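Local structure of 2-oxo-1,2-dihydroquinoline 8-monooxygenase, oxygenase component (Pseudomonas putida, 1Z02) at residues Y45-T50 / I148-R153; H199-T204 / Y328-V333; D247-V252 / D269-V274. The protein is the oxygenase component of a Rieske-type monooxygenase that hydroxylates 2-oxo-1,2-dihydroquinoline at carbon 8, carrying a [2Fe-2S] cluster and a separate mononuclear iron. All blocks are in the same frame, centred on the assembly; numbering follows the deposited sequence.

Contact 1. Residues Y45-T50 / I148-R153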
loop_
_atom_site.group_PDB
_atom_site.type_symbol
_atom_site.label_atom_id
_atom_site.label_comp_id
_atom_site.label_asym_id
_atom_site.label_seq_id
_atom_site.Cartn_x
_atom_site.Cartn_y
_atom_site.Cartn_z
ATOM N N TYR A 45 -8.237 21.775 -18.811
ATOM C CA TYR A 45 -7.276 21.725 -17.707
ATOM C C TYR A 45 -5.878 21.966 -18.252
ATOM O O TYR A 45 -5.608 21.684 -19.417
ATOM C CB TYR A 45 -7.254 20.345 -17.034
ATOM C CG TYR A 45 -8.473 19.983 -16.229
ATOM C CD1 TYR A 45 -9.496 19.222 -16.786
ATOM C CD2 TYR A 45 -8.598 20.394 -14.899
ATOM C CE1 TYR A 45 -10.615 18.874 -16.040
ATOM C CE2 TYR A 45 -9.715 20.054 -14.144
ATOM C CZ TYR A 45 -10.723 19.293 -14.721
ATOM O OH TYR A 45 -11.841 18.955 -13.993
ATOM N N PRO A 46 -4.973 22.496 -17.417
ATOM C CA PRO A 46 -3.604 22.729 -17.875
ATOM C C PRO A 46 -2.936 21.346 -17.851
ATOM O O PRO A 46 -3.097 20.589 -16.885
ATOM C CB PRO A 46 -3.053 23.687 -16.818
ATOM C CG PRO A 46 -3.775 23.271 -15.577
ATOM C CD PRO A 46 -5.188 23.077 -16.077
ATOM N N ALA A 47 -2.228 20.995 -18.917
ATOM C CA ALA A 47 -1.573 19.693 -18.984
ATOM C C ALA A 47 -0.076 19.767 -18.712
ATOM O O ALA A 47 0.468 18.994 -17.912
ATOM C CB ALA A 47 -1.817 19.053 -20.360
ATOM N N LEU A 48 0.594 20.689 -19.394
ATOM C CA LEU A 48 2.038 20.845 -19.249
ATOM C C LEU A 48 2.439 22.249 -19.652
ATOM O O LEU A 48 1.700 22.922 -20.363
ATOM C CB LEU A 48 2.771 19.862 -20.176
ATOM C CG LEU A 48 2.658 18.352 -19.960
ATOM C CD1 LEU A 48 3.167 17.622 -21.187
ATOM C CD2 LEU A 48 3.445 17.953 -18.727
ATOM N N PHE A 49 3.595 22.696 -19.177
ATOM C CA PHE A 49 4.108 23.995 -19.575
ATOM C C PHE A 49 4.709 23.721 -20.947
ATOM O O PHE A 49 5.127 22.600 -21.237
ATOM C CB PHE A 49 5.217 24.474 -18.633
ATOM C CG PHE A 49 4.716 25.045 -17.335
ATOM C CD1 PHE A 49 5.012 24.416 -16.127
ATOM C CD2 PHE A 49 3.964 26.221 -17.317
ATOM C CE1 PHE A 49 4.565 24.948 -14.911
ATOM C CE2 PHE A 49 3.509 26.764 -16.106
ATOM C CZ PHE A 49 3.813 26.123 -14.900
ATOM N N THR A 50 4.750 24.733 -21.796
ATOM C CA THR A 50 5.310 24.568 -23.123
ATOM C C THR A 50 6.725 23.992 -23.068
ATOM O O THR A 50 7.086 23.143 -23.886
ATOM C CB THR A 50 5.310 25.924 -23.867
ATOM O OG1 THR A 50 3.956 26.306 -24.155
ATOM C CG2 THR A 50 6.098 25.839 -25.160
ATOM N N ILE A 148 -0.035 24.710 -22.006
ATOM C CA ILE A 148 -0.682 23.739 -22.881
ATOM C C ILE A 148 -1.936 23.216 -22.177
ATOM O O ILE A 148 -1.836 22.434 -21.227
ATOM C CB ILE A 148 0.235 22.527 -23.192
ATOM C CG1 ILE A 148 1.453 22.980 -24.003
ATOM C CG2 ILE A 148 -0.544 21.473 -23.988
ATOM C CD1 ILE A 148 2.403 21.861 -24.364
ATOM N N PHE A 149 -3.111 23.654 -22.628
ATOM C CA PHE A 149 -4.368 23.199 -22.034
ATOM C C PHE A 149 -4.962 22.063 -22.857
ATOM O O PHE A 149 -4.849 22.043 -24.084
ATOM C CB PHE A 149 -5.399 24.336 -21.948
ATOM C CG PHE A 149 -4.985 25.474 -21.058
ATOM C CD1 PHE A 149 -4.207 26.523 -21.552
ATOM C CD2 PHE A 149 -5.368 25.496 -19.720
ATOM C CE1 PHE A 149 -3.822 27.581 -20.717
ATOM C CE2 PHE A 149 -4.993 26.537 -18.883
ATOM C CZ PHE A 149 -4.215 27.587 -19.382
ATOM N N VAL A 150 -5.583 21.108 -22.175
ATOM C CA VAL A 150 -6.202 19.973 -22.846
ATOM C C VAL A 150 -7.635 19.862 -22.370
ATOM O O VAL A 150 -7.923 20.096 -21.196
ATOM C CB VAL A 150 -5.466 18.642 -22.525
ATOM C CG1 VAL A 150 -6.155 17.486 -23.212
ATOM C CG2 VAL A 150 -4.027 18.717 -22.987
ATOM N N PHE A 151 -8.536 19.535 -23.289
ATOM C CA PHE A 151 -9.944 19.377 -22.949
ATOM C C PHE A 151 -10.155 17.895 -22.640
ATOM O O PHE A 151 -10.314 17.075 -23.559
ATOM C CB PHE A 151 -10.835 19.790 -24.125
ATOM C CG PHE A 151 -12.301 19.800 -23.800
ATOM C CD1 PHE A 151 -12.832 20.764 -22.949
ATOM C CD2 PHE A 151 -13.150 18.827 -24.318
ATOM C CE1 PHE A 151 -14.185 20.758 -22.617
ATOM C CE2 PHE A 151 -14.511 18.812 -23.988
ATOM C CZ PHE A 151 -15.025 19.779 -23.135
ATOM N N VAL A 152 -10.140 17.558 -21.351
ATOM C CA VAL A 152 -10.319 16.177 -20.911
ATOM C C VAL A 152 -11.804 15.838 -20.962
ATOM O O VAL A 152 -12.602 16.354 -20.177
ATOM C CB VAL A 152 -9.780 15.987 -19.477
ATOM C CG1 VAL A 152 -9.763 14.494 -19.110
ATOM C CG2 VAL A 152 -8.382 16.582 -19.378
ATOM N N ARG A 153 -12.170 14.959 -21.890
ATOM C CA ARG A 153 -13.566 14.593 -22.086
ATOM C C ARG A 153 -13.834 13.096 -22.083
ATOM O O ARG A 153 -12.912 12.284 -22.197
ATOM C CB ARG A 153 -14.050 15.170 -23.422
ATOM C CG ARG A 153 -13.180 14.733 -24.589
ATOM C CD ARG A 153 -13.798 15.042 -25.933
ATOM N NE ARG A 153 -12.906 14.679 -27.032
ATOM C CZ ARG A 153 -13.185 14.891 -28.315
ATOM N NH1 ARG A 153 -12.318 14.534 -29.253
ATOM N NH2 ARG A 153 -14.337 15.458 -28.659
#
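Ala47 and Leu48 both face Ile148, so the antiparallel pairing of these strands is interrupted by a classic beta bulge, set in a three-stranded sheet whose strand 43-49 lies in the Rieske region of the chain. Ala47 N gives its hydrogen to Ile148 O at 2.7 Å, and Ile148 N returns a bond to Leu48 O at 3.0 Å, so one residue spans two. Before the bulge, Tyr45 and Val150 exchange two backbone hydrogen bonds. Pro46 follows in a non-hydrogen-bonded pair with Phe149, a place where a proline, lacking an N-H, costs the pairing nothing.

Phe149 lies on the same face as Pro46. Its CB is 3.7 Å from Tyr45 O, and CG, set anti to the carbonyl carbon (chi1 -63°), stands a little farther from that oxygen. Beyond it the ring lies obliquely to Pro46: CD2 is 3.8 Å from Pro46 CA, and CE2, next along the ring, is 4.0 Å from Pro46 CB. An alanine here would probably open a gap beside Pro46 CA and CB, though Trp317 also touches that proline.

On the other face Tyr45 crosses Val152 at about a right angle, CD1 against CG2, while its hydroxyl is hydrogen-bonded to Phe40 O. Side chains from strands 58-63 and 66-73 cover this face, Ile63 touching Tyr45 and Leu70 touching Ile148. A small residue suits position 47, where CB points toward the partner strand and the packing is tight: Ala47 CB meets Val150 CG2 at 3.4 Å.

Contact 2. Residues H199-T204 / Y328-V333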
loop_
_atom_site.group_PDB
_atom_site.type_symbol
_atom_site.label_atom_id
_atom_site.label_comp_id
_atom_site.label_asym_id
_atom_site.label_seq_id
_atom_site.Cartn_x
_atom_site.Cartn_y
_atom_site.Cartn_z
ATOM N N HIS A 199 5.046 32.355 -15.516
ATOM C CA HIS A 199 6.145 31.751 -14.765
ATOM C C HIS A 199 5.468 31.002 -13.635
ATOM O O HIS A 199 4.534 31.518 -13.021
ATOM C CB HIS A 199 7.088 32.805 -14.174
ATOM C CG HIS A 199 7.959 33.484 -15.188
ATOM N ND1 HIS A 199 8.757 32.788 -16.067
ATOM C CD2 HIS A 199 8.159 34.796 -15.451
ATOM C CE1 HIS A 199 9.413 33.645 -16.834
ATOM N NE2 HIS A 199 9.069 34.867 -16.480
ATOM N N GLY A 200 5.916 29.785 -13.362
ATOM C CA GLY A 200 5.290 29.041 -12.292
ATOM C C GLY A 200 5.707 27.595 -12.189
ATOM O O GLY A 200 6.763 27.188 -12.684
ATOM N N MET A 201 4.856 26.801 -11.552
ATOM C CA MET A 201 5.161 25.393 -11.353
ATOM C C MET A 201 3.905 24.608 -11.030
ATOM O O MET A 201 2.853 25.184 -10.738
ATOM C CB MET A 201 6.103 25.264 -10.167
ATOM C CG MET A 201 5.445 25.759 -8.875
ATOM S SD MET A 201 6.592 25.912 -7.509
ATOM C CE MET A 201 5.585 26.577 -6.302
ATOM N N HIS A 202 4.025 23.286 -11.097
ATOM C CA HIS A 202 2.927 22.407 -10.727
ATOM C C HIS A 202 3.530 21.218 -9.980
ATOM O O HIS A 202 4.564 20.673 -10.375
ATOM C CB HIS A 202 2.082 21.997 -11.945
ATOM C CG HIS A 202 2.809 21.207 -12.981
ATOM N ND1 HIS A 202 3.072 19.860 -12.846
ATOM C CD2 HIS A 202 3.259 21.552 -14.210
ATOM C CE1 HIS A 202 3.645 19.412 -13.946
ATOM N NE2 HIS A 202 3.770 20.421 -14.792
ATOM N N ARG A 203 2.912 20.865 -8.860
ATOM C CA ARG A 203 3.399 19.770 -8.036
ATOM C C ARG A 203 2.275 18.833 -7.647
ATOM O O ARG A 203 1.165 19.272 -7.348
ATOM C CB ARG A 203 4.039 20.325 -6.760
ATOM C CG ARG A 203 5.162 21.316 -6.996
ATOM C CD ARG A 203 5.617 21.941 -5.688
ATOM N NE ARG A 203 4.764 23.057 -5.286
ATOM C CZ ARG A 203 4.871 23.695 -4.121
ATOM N NH1 ARG A 203 5.770 23.341 -3.231
ATOM N NH2 ARG A 203 4.102 24.721 -3.843
ATOM N N THR A 204 2.569 17.539 -7.628
ATOM C CA THR A 204 1.569 16.552 -7.261
ATOM C C THR A 204 1.208 16.728 -5.793
ATOM O O THR A 204 2.089 16.787 -4.924
ATOM C CB THR A 204 2.085 15.122 -7.492
ATOM O OG1 THR A 204 2.510 14.987 -8.852
ATOM C CG2 THR A 204 0.983 14.113 -7.229
ATOM N N TYR A 328 -1.247 20.319 -8.377
ATOM C CA TYR A 328 -1.434 21.705 -7.962
ATOM C C TYR A 328 -0.583 22.692 -8.772
ATOM O O TYR A 328 0.649 22.696 -8.690
ATOM C CB TYR A 328 -1.124 21.800 -6.467
ATOM C CG TYR A 328 -1.042 23.195 -5.889
ATOM C CD1 TYR A 328 -2.058 24.135 -6.103
ATOM C CD2 TYR A 328 0.019 23.551 -5.056
ATOM C CE1 TYR A 328 -2.016 25.395 -5.491
ATOM C CE2 TYR A 328 0.069 24.799 -4.440
ATOM C CZ TYR A 328 -0.950 25.716 -4.656
ATOM O OH TYR A 328 -0.895 26.930 -4.006
ATOM N N TRP A 329 -1.258 23.523 -9.564
ATOM C CA TRP A 329 -0.588 24.519 -10.391
ATOM C C TRP A 329 -0.588 25.891 -9.732
ATOM O O TRP A 329 -1.583 26.298 -9.131
ATOM C CB TRP A 329 -1.277 24.637 -11.754
ATOM C CG TRP A 329 -1.106 23.446 -12.646
ATOM C CD1 TRP A 329 -1.577 22.177 -12.435
ATOM C CD2 TRP A 329 -0.437 23.420 -13.914
ATOM N NE1 TRP A 329 -1.243 21.369 -13.498
ATOM C CE2 TRP A 329 -0.543 22.105 -14.419
ATOM C CE3 TRP A 329 0.244 24.382 -14.674
ATOM C CZ2 TRP A 329 0.004 21.728 -15.651
ATOM C CZ3 TRP A 329 0.788 24.008 -15.898
ATOM C CH2 TRP A 329 0.664 22.692 -16.372
ATOM N N GLU A 330 0.542 26.586 -9.843
ATOM C CA GLU A 330 0.699 27.941 -9.314
ATOM C C GLU A 330 1.431 28.751 -10.370
ATOM O O GLU A 330 2.597 28.488 -10.630
ATOM C CB GLU A 330 1.571 27.975 -8.064
ATOM C CG GLU A 330 1.054 27.262 -6.862
ATOM C CD GLU A 330 2.054 27.321 -5.741
ATOM O OE1 GLU A 330 2.278 28.423 -5.196
ATOM O OE2 GLU A 330 2.636 26.268 -5.422
ATOM N N ILE A 331 0.764 29.718 -10.989
ATOM C CA ILE A 331 1.451 30.547 -11.966
ATOM C C ILE A 331 1.207 32.026 -11.718
ATOM O O ILE A 331 0.177 32.425 -11.162
ATOM C CB ILE A 331 1.035 30.219 -13.442
ATOM C CG1 ILE A 331 -0.420 30.632 -13.690
ATOM C CG2 ILE A 331 1.271 28.744 -13.734
ATOM C CD1 ILE A 331 -0.836 30.593 -15.133
ATOM N N LEU A 332 2.181 32.830 -12.127
ATOM C CA LEU A 332 2.107 34.280 -12.007
ATOM C C LEU A 332 2.168 34.788 -13.432
ATOM O O LEU A 332 3.020 34.365 -14.215
ATOM C CB LEU A 332 3.287 34.830 -11.199
ATOM C CG LEU A 332 3.295 34.446 -9.721
ATOM C CD1 LEU A 332 4.539 34.970 -9.050
ATOM C CD2 LEU A 332 2.040 34.990 -9.062
ATOM N N VAL A 333 1.253 35.686 -13.764
ATOM C CA VAL A 333 1.182 36.236 -15.106
ATOM C C VAL A 333 1.361 37.747 -15.087
ATOM O O VAL A 333 0.863 38.430 -14.191
ATOM C CB VAL A 333 -0.187 35.902 -15.756
ATOM C CG1 VAL A 333 -0.213 36.391 -17.196
ATOM C CG2 VAL A 333 -0.442 34.392 -15.709
HETATM O O HOH W 1 2.519 23.906 -7.216
#
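Met201 and Glu330 form the middle of three hydrogen-bonded pairs that join these antiparallel strands; His199 with Leu332 and Arg203 with Tyr328 are the other two. Each pair exchanges two backbone bonds, as in Glu330 N to Met201 O at 2.8 Å. Between them, Gly200 opposes Ile331. A side chain on Gly200 would run into Glu330 O and Ile331 CA, and its backbone angles also call for glycine.

The aromatic contact is His202 on Trp329, whose side chains run alongside each other in the same direction. A chi1 of 63° sets CG of His202 between the backbone N and the carbonyl carbon. The imidazole forms an offset stack on the six-membered ring, centroids 4.3 Å apart and planes 27° from parallel. His202 CB adds a CH-pi contact, sitting 3.4 Å from the centroid of the five-membered ring of Trp329, over its face. Glu327 and Glu52 bind ND1 and NE2 of His202, fixing the rotation of the imidazole.

The ionic group occupies the opposite face. Arg203 NH2 meets Glu330 OE2 at 2.7 Å in a salt bridge close to the guanidinium plane, and Asp363 takes NH1. A water accepts from Arg203 NE at 3.1 Å and donates both to Tyr328 O at 2.7 Å and to Glu330 OE2 at 3.0 Å. Glu330 OE2 therefore receives two hydrogen bonds, which probably favour its charged form. Met201, extended beyond CG, runs beside Glu330 and brings CE against the same carboxylate.

The side chain of Tyr328, its hydroxyl bonded to Glu316, lies about 7 Å from the iron, which puts this end of the strand pair close to the metal site, in the large antiparallel sheet of a Bet v 1-like Rieske oxygenase catalytic domain.

Contact 3. Residues D247-V252 / D269-V274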
loop_
_atom_site.group_PDB
_atom_site.type_symbol
_atom_site.label_atom_id
_atom_site.label_comp_id
_atom_site.label_asym_id
_atom_site.label_seq_id
_atom_site.Cartn_x
_atom_site.Cartn_y
_atom_site.Cartn_z
ATOM N N ASP A 247 -25.555 39.337 2.426
ATOM C CA ASP A 247 -25.907 38.131 1.713
ATOM C C ASP A 247 -25.263 38.055 0.346
ATOM O O ASP A 247 -24.924 36.974 -0.126
ATOM C CB ASP A 247 -27.419 38.080 1.559
ATOM C CG ASP A 247 -27.978 36.754 1.918
ATOM O OD1 ASP A 247 -29.210 36.583 1.876
ATOM O OD2 ASP A 247 -27.172 35.877 2.251
ATOM N N ASP A 248 -25.116 39.208 -0.294
ATOM C CA ASP A 248 -24.530 39.286 -1.623
ATOM C C ASP A 248 -23.030 39.577 -1.580
ATOM O O ASP A 248 -22.502 40.259 -2.453
ATOM C CB ASP A 248 -25.237 40.375 -2.430
ATOM C CG ASP A 248 -25.138 41.742 -1.777
ATOM O OD1 ASP A 248 -25.563 42.724 -2.420
ATOM O OD2 ASP A 248 -24.643 41.839 -0.632
ATOM N N CYS A 249 -22.347 39.067 -0.562
ATOM C CA CYS A 249 -20.908 39.273 -0.436
ATOM C C CYS A 249 -20.185 38.588 -1.590
ATOM O O CYS A 249 -19.024 38.879 -1.869
ATOM C CB CYS A 249 -20.409 38.699 0.886
ATOM S SG CYS A 249 -20.735 36.934 1.036
ATOM N N ILE A 250 -20.884 37.670 -2.253
ATOM C CA ILE A 250 -20.324 36.936 -3.385
ATOM C C ILE A 250 -21.273 37.030 -4.576
ATOM O O ILE A 250 -22.484 36.908 -4.422
ATOM C CB ILE A 250 -20.115 35.435 -3.034
ATOM C CG1 ILE A 250 -19.127 35.300 -1.870
ATOM C CG2 ILE A 250 -19.625 34.670 -4.260
ATOM C CD1 ILE A 250 -18.928 33.878 -1.398
ATOM N N ALA A 251 -20.724 37.258 -5.762
ATOM C CA ALA A 251 -21.532 37.348 -6.966
ATOM C C ALA A 251 -21.352 36.082 -7.797
ATOM O O ALA A 251 -20.234 35.748 -8.209
ATOM C CB ALA A 251 -21.124 38.574 -7.778
ATOM N N VAL A 252 -22.451 35.372 -8.037
ATOM C CA VAL A 252 -22.403 34.152 -8.829
ATOM C C VAL A 252 -22.675 34.475 -10.296
ATOM O O VAL A 252 -23.689 35.096 -10.626
ATOM C CB VAL A 252 -23.448 33.117 -8.336
ATOM C CG1 VAL A 252 -23.307 31.811 -9.113
ATOM C CG2 VAL A 252 -23.268 32.860 -6.846
ATOM N N ASP A 269 -17.347 46.928 1.599
ATOM C CA ASP A 269 -18.015 46.812 2.882
ATOM C C ASP A 269 -18.710 45.460 3.095
ATOM O O ASP A 269 -19.201 45.181 4.187
ATOM C CB ASP A 269 -19.000 47.965 3.042
ATOM C CG ASP A 269 -20.108 47.903 2.064
ATOM O OD1 ASP A 269 -20.948 47.040 2.196
ATOM O OD2 ASP A 269 -20.167 48.700 1.139
ATOM N N LYS A 270 -18.720 44.616 2.064
ATOM C CA LYS A 270 -19.361 43.303 2.147
ATOM C C LYS A 270 -18.516 42.300 2.923
ATOM O O LYS A 270 -19.016 41.270 3.366
ATOM C CB LYS A 270 -19.635 42.760 0.743
ATOM C CG LYS A 270 -20.370 43.731 -0.156
ATOM C CD LYS A 270 -21.722 43.202 -0.537
ATOM C CE LYS A 270 -22.468 44.209 -1.379
ATOM N NZ LYS A 270 -23.847 44.378 -0.871
ATOM N N TRP A 271 -17.231 42.604 3.061
ATOM C CA TRP A 271 -16.311 41.760 3.805
ATOM C C TRP A 271 -15.562 42.614 4.826
ATOM O O TRP A 271 -14.817 43.525 4.463
ATOM C CB TRP A 271 -15.308 41.086 2.871
ATOM C CG TRP A 271 -15.888 39.977 2.050
ATOM C CD1 TRP A 271 -16.416 40.075 0.795
ATOM C CD2 TRP A 271 -16.014 38.599 2.434
ATOM N NE1 TRP A 271 -16.869 38.846 0.374
ATOM C CE2 TRP A 271 -16.640 37.924 1.361
ATOM C CE3 TRP A 271 -15.671 37.873 3.585
ATOM C CZ2 TRP A 271 -16.918 36.550 1.398
ATOM C CZ3 TRP A 271 -15.950 36.506 3.622
ATOM C CH2 TRP A 271 -16.574 35.863 2.536
ATOM N N ALA A 272 -15.757 42.316 6.105
ATOM C CA ALA A 272 -15.103 43.082 7.159
ATOM C C ALA A 272 -14.062 42.270 7.922
ATOM O O ALA A 272 -14.303 41.125 8.296
ATOM C CB ALA A 272 -16.148 43.632 8.131
ATOM N N PRO A 273 -12.885 42.866 8.174
ATOM C CA PRO A 273 -11.823 42.171 8.904
ATOM C C PRO A 273 -12.146 42.052 10.387
ATOM O O PRO A 273 -12.863 42.884 10.942
ATOM C CB PRO A 273 -10.601 43.045 8.644
ATOM C CG PRO A 273 -11.188 44.413 8.563
ATOM C CD PRO A 273 -12.424 44.188 7.715
ATOM N N VAL A 274 -11.633 40.997 11.011
ATOM C CA VAL A 274 -11.832 40.760 12.431
ATOM C C VAL A 274 -10.515 41.148 13.076
ATOM O O VAL A 274 -9.472 40.585 12.739
ATOM C CB VAL A 274 -12.105 39.282 12.714
ATOM C CG1 VAL A 274 -12.271 39.061 14.210
ATOM C CG2 VAL A 274 -13.336 38.828 11.955
#
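The loops before strands 250-253 and 271-277 and the first residues of those strands meet here in the catalytic domain, Asp248, Cys249 and Ile250 against Lys270 and Trp271. The two strands belong to different sheets, and the segments share no backbone-to-backbone pairing; side chains and one loop carbonyl carry the polar ties.

Asp248 and Lys270 form a salt bridge, their side chains crossing at about a right angle. Lys270 NZ lies 2.7 Å from Asp248 OD2, approaching on the syn side and 25° out of the carboxylate plane; a second, weak bond runs to OD1. The lysine chain is bent at chi2 and chi4, and its CD passes 3.2 Å from Asp248 OD2, so the aliphatic part also hugs the acid. Ser246 OG binds OD2 as well, giving that oxygen two partners and steadying the carboxylate. A charged pair suits this place because Asp248 is solvent-exposed.

Trp271 supplies the second tie. NE1 donates to Cys249 O over 3.1 Å, with an N-H...O angle of 149°, and comes from above the carbonyl plane, 43° out of it. The indole thus satisfies its one polar atom while its hydrocarbon rim packs against Cys249 and Ile250. Cys249 SG lies obliquely 4.7 Å from the centroid of the six-membered ring of Trp271, a sulfur-aromatic contact, with CZ2 its nearest ring atom, and CB of the cysteine sits 3.6 Å from NE1. A compact, weakly polar cysteine suits this buried site beside the indole. Ile250 CG1 reaches Trp271 CZ2 at the ring edge, 4.1 Å away.

Pro244 of strand 241-244 packs against both Cys249 and Trp271, and Gln264 of strand 261-264 touches Ile250 and Trp271. Ser393 of helix 392-404 touches the same two side chains, and farther along strand 271-277 Val274 meets Ala124 of a neighbouring subunit.

Overall arrangement
Along the chain contact 1 closes first; contact 2 then opens, and contact 3 is nested inside the loop that contact 2 closes. Contacts 1 and 2 are neighbours, their centres 13 Å apart, and they touch: the Phe49 ring packs on Gly200 and Met201, while Pro46 and Ala47 lie against Trp329. Strands 147-152 and 196-206 follow each other in the chain, so here the sheet containing strand 43-49, on the Rieske side, is joined to the seven-stranded catalytic sheet. Contact 3 is remote, its centre about 28 Å from that of contact 2 and 33 Å from that of contact 1. It involves strand 250-253, at the far edge of the catalytic sheet from strand 196-206.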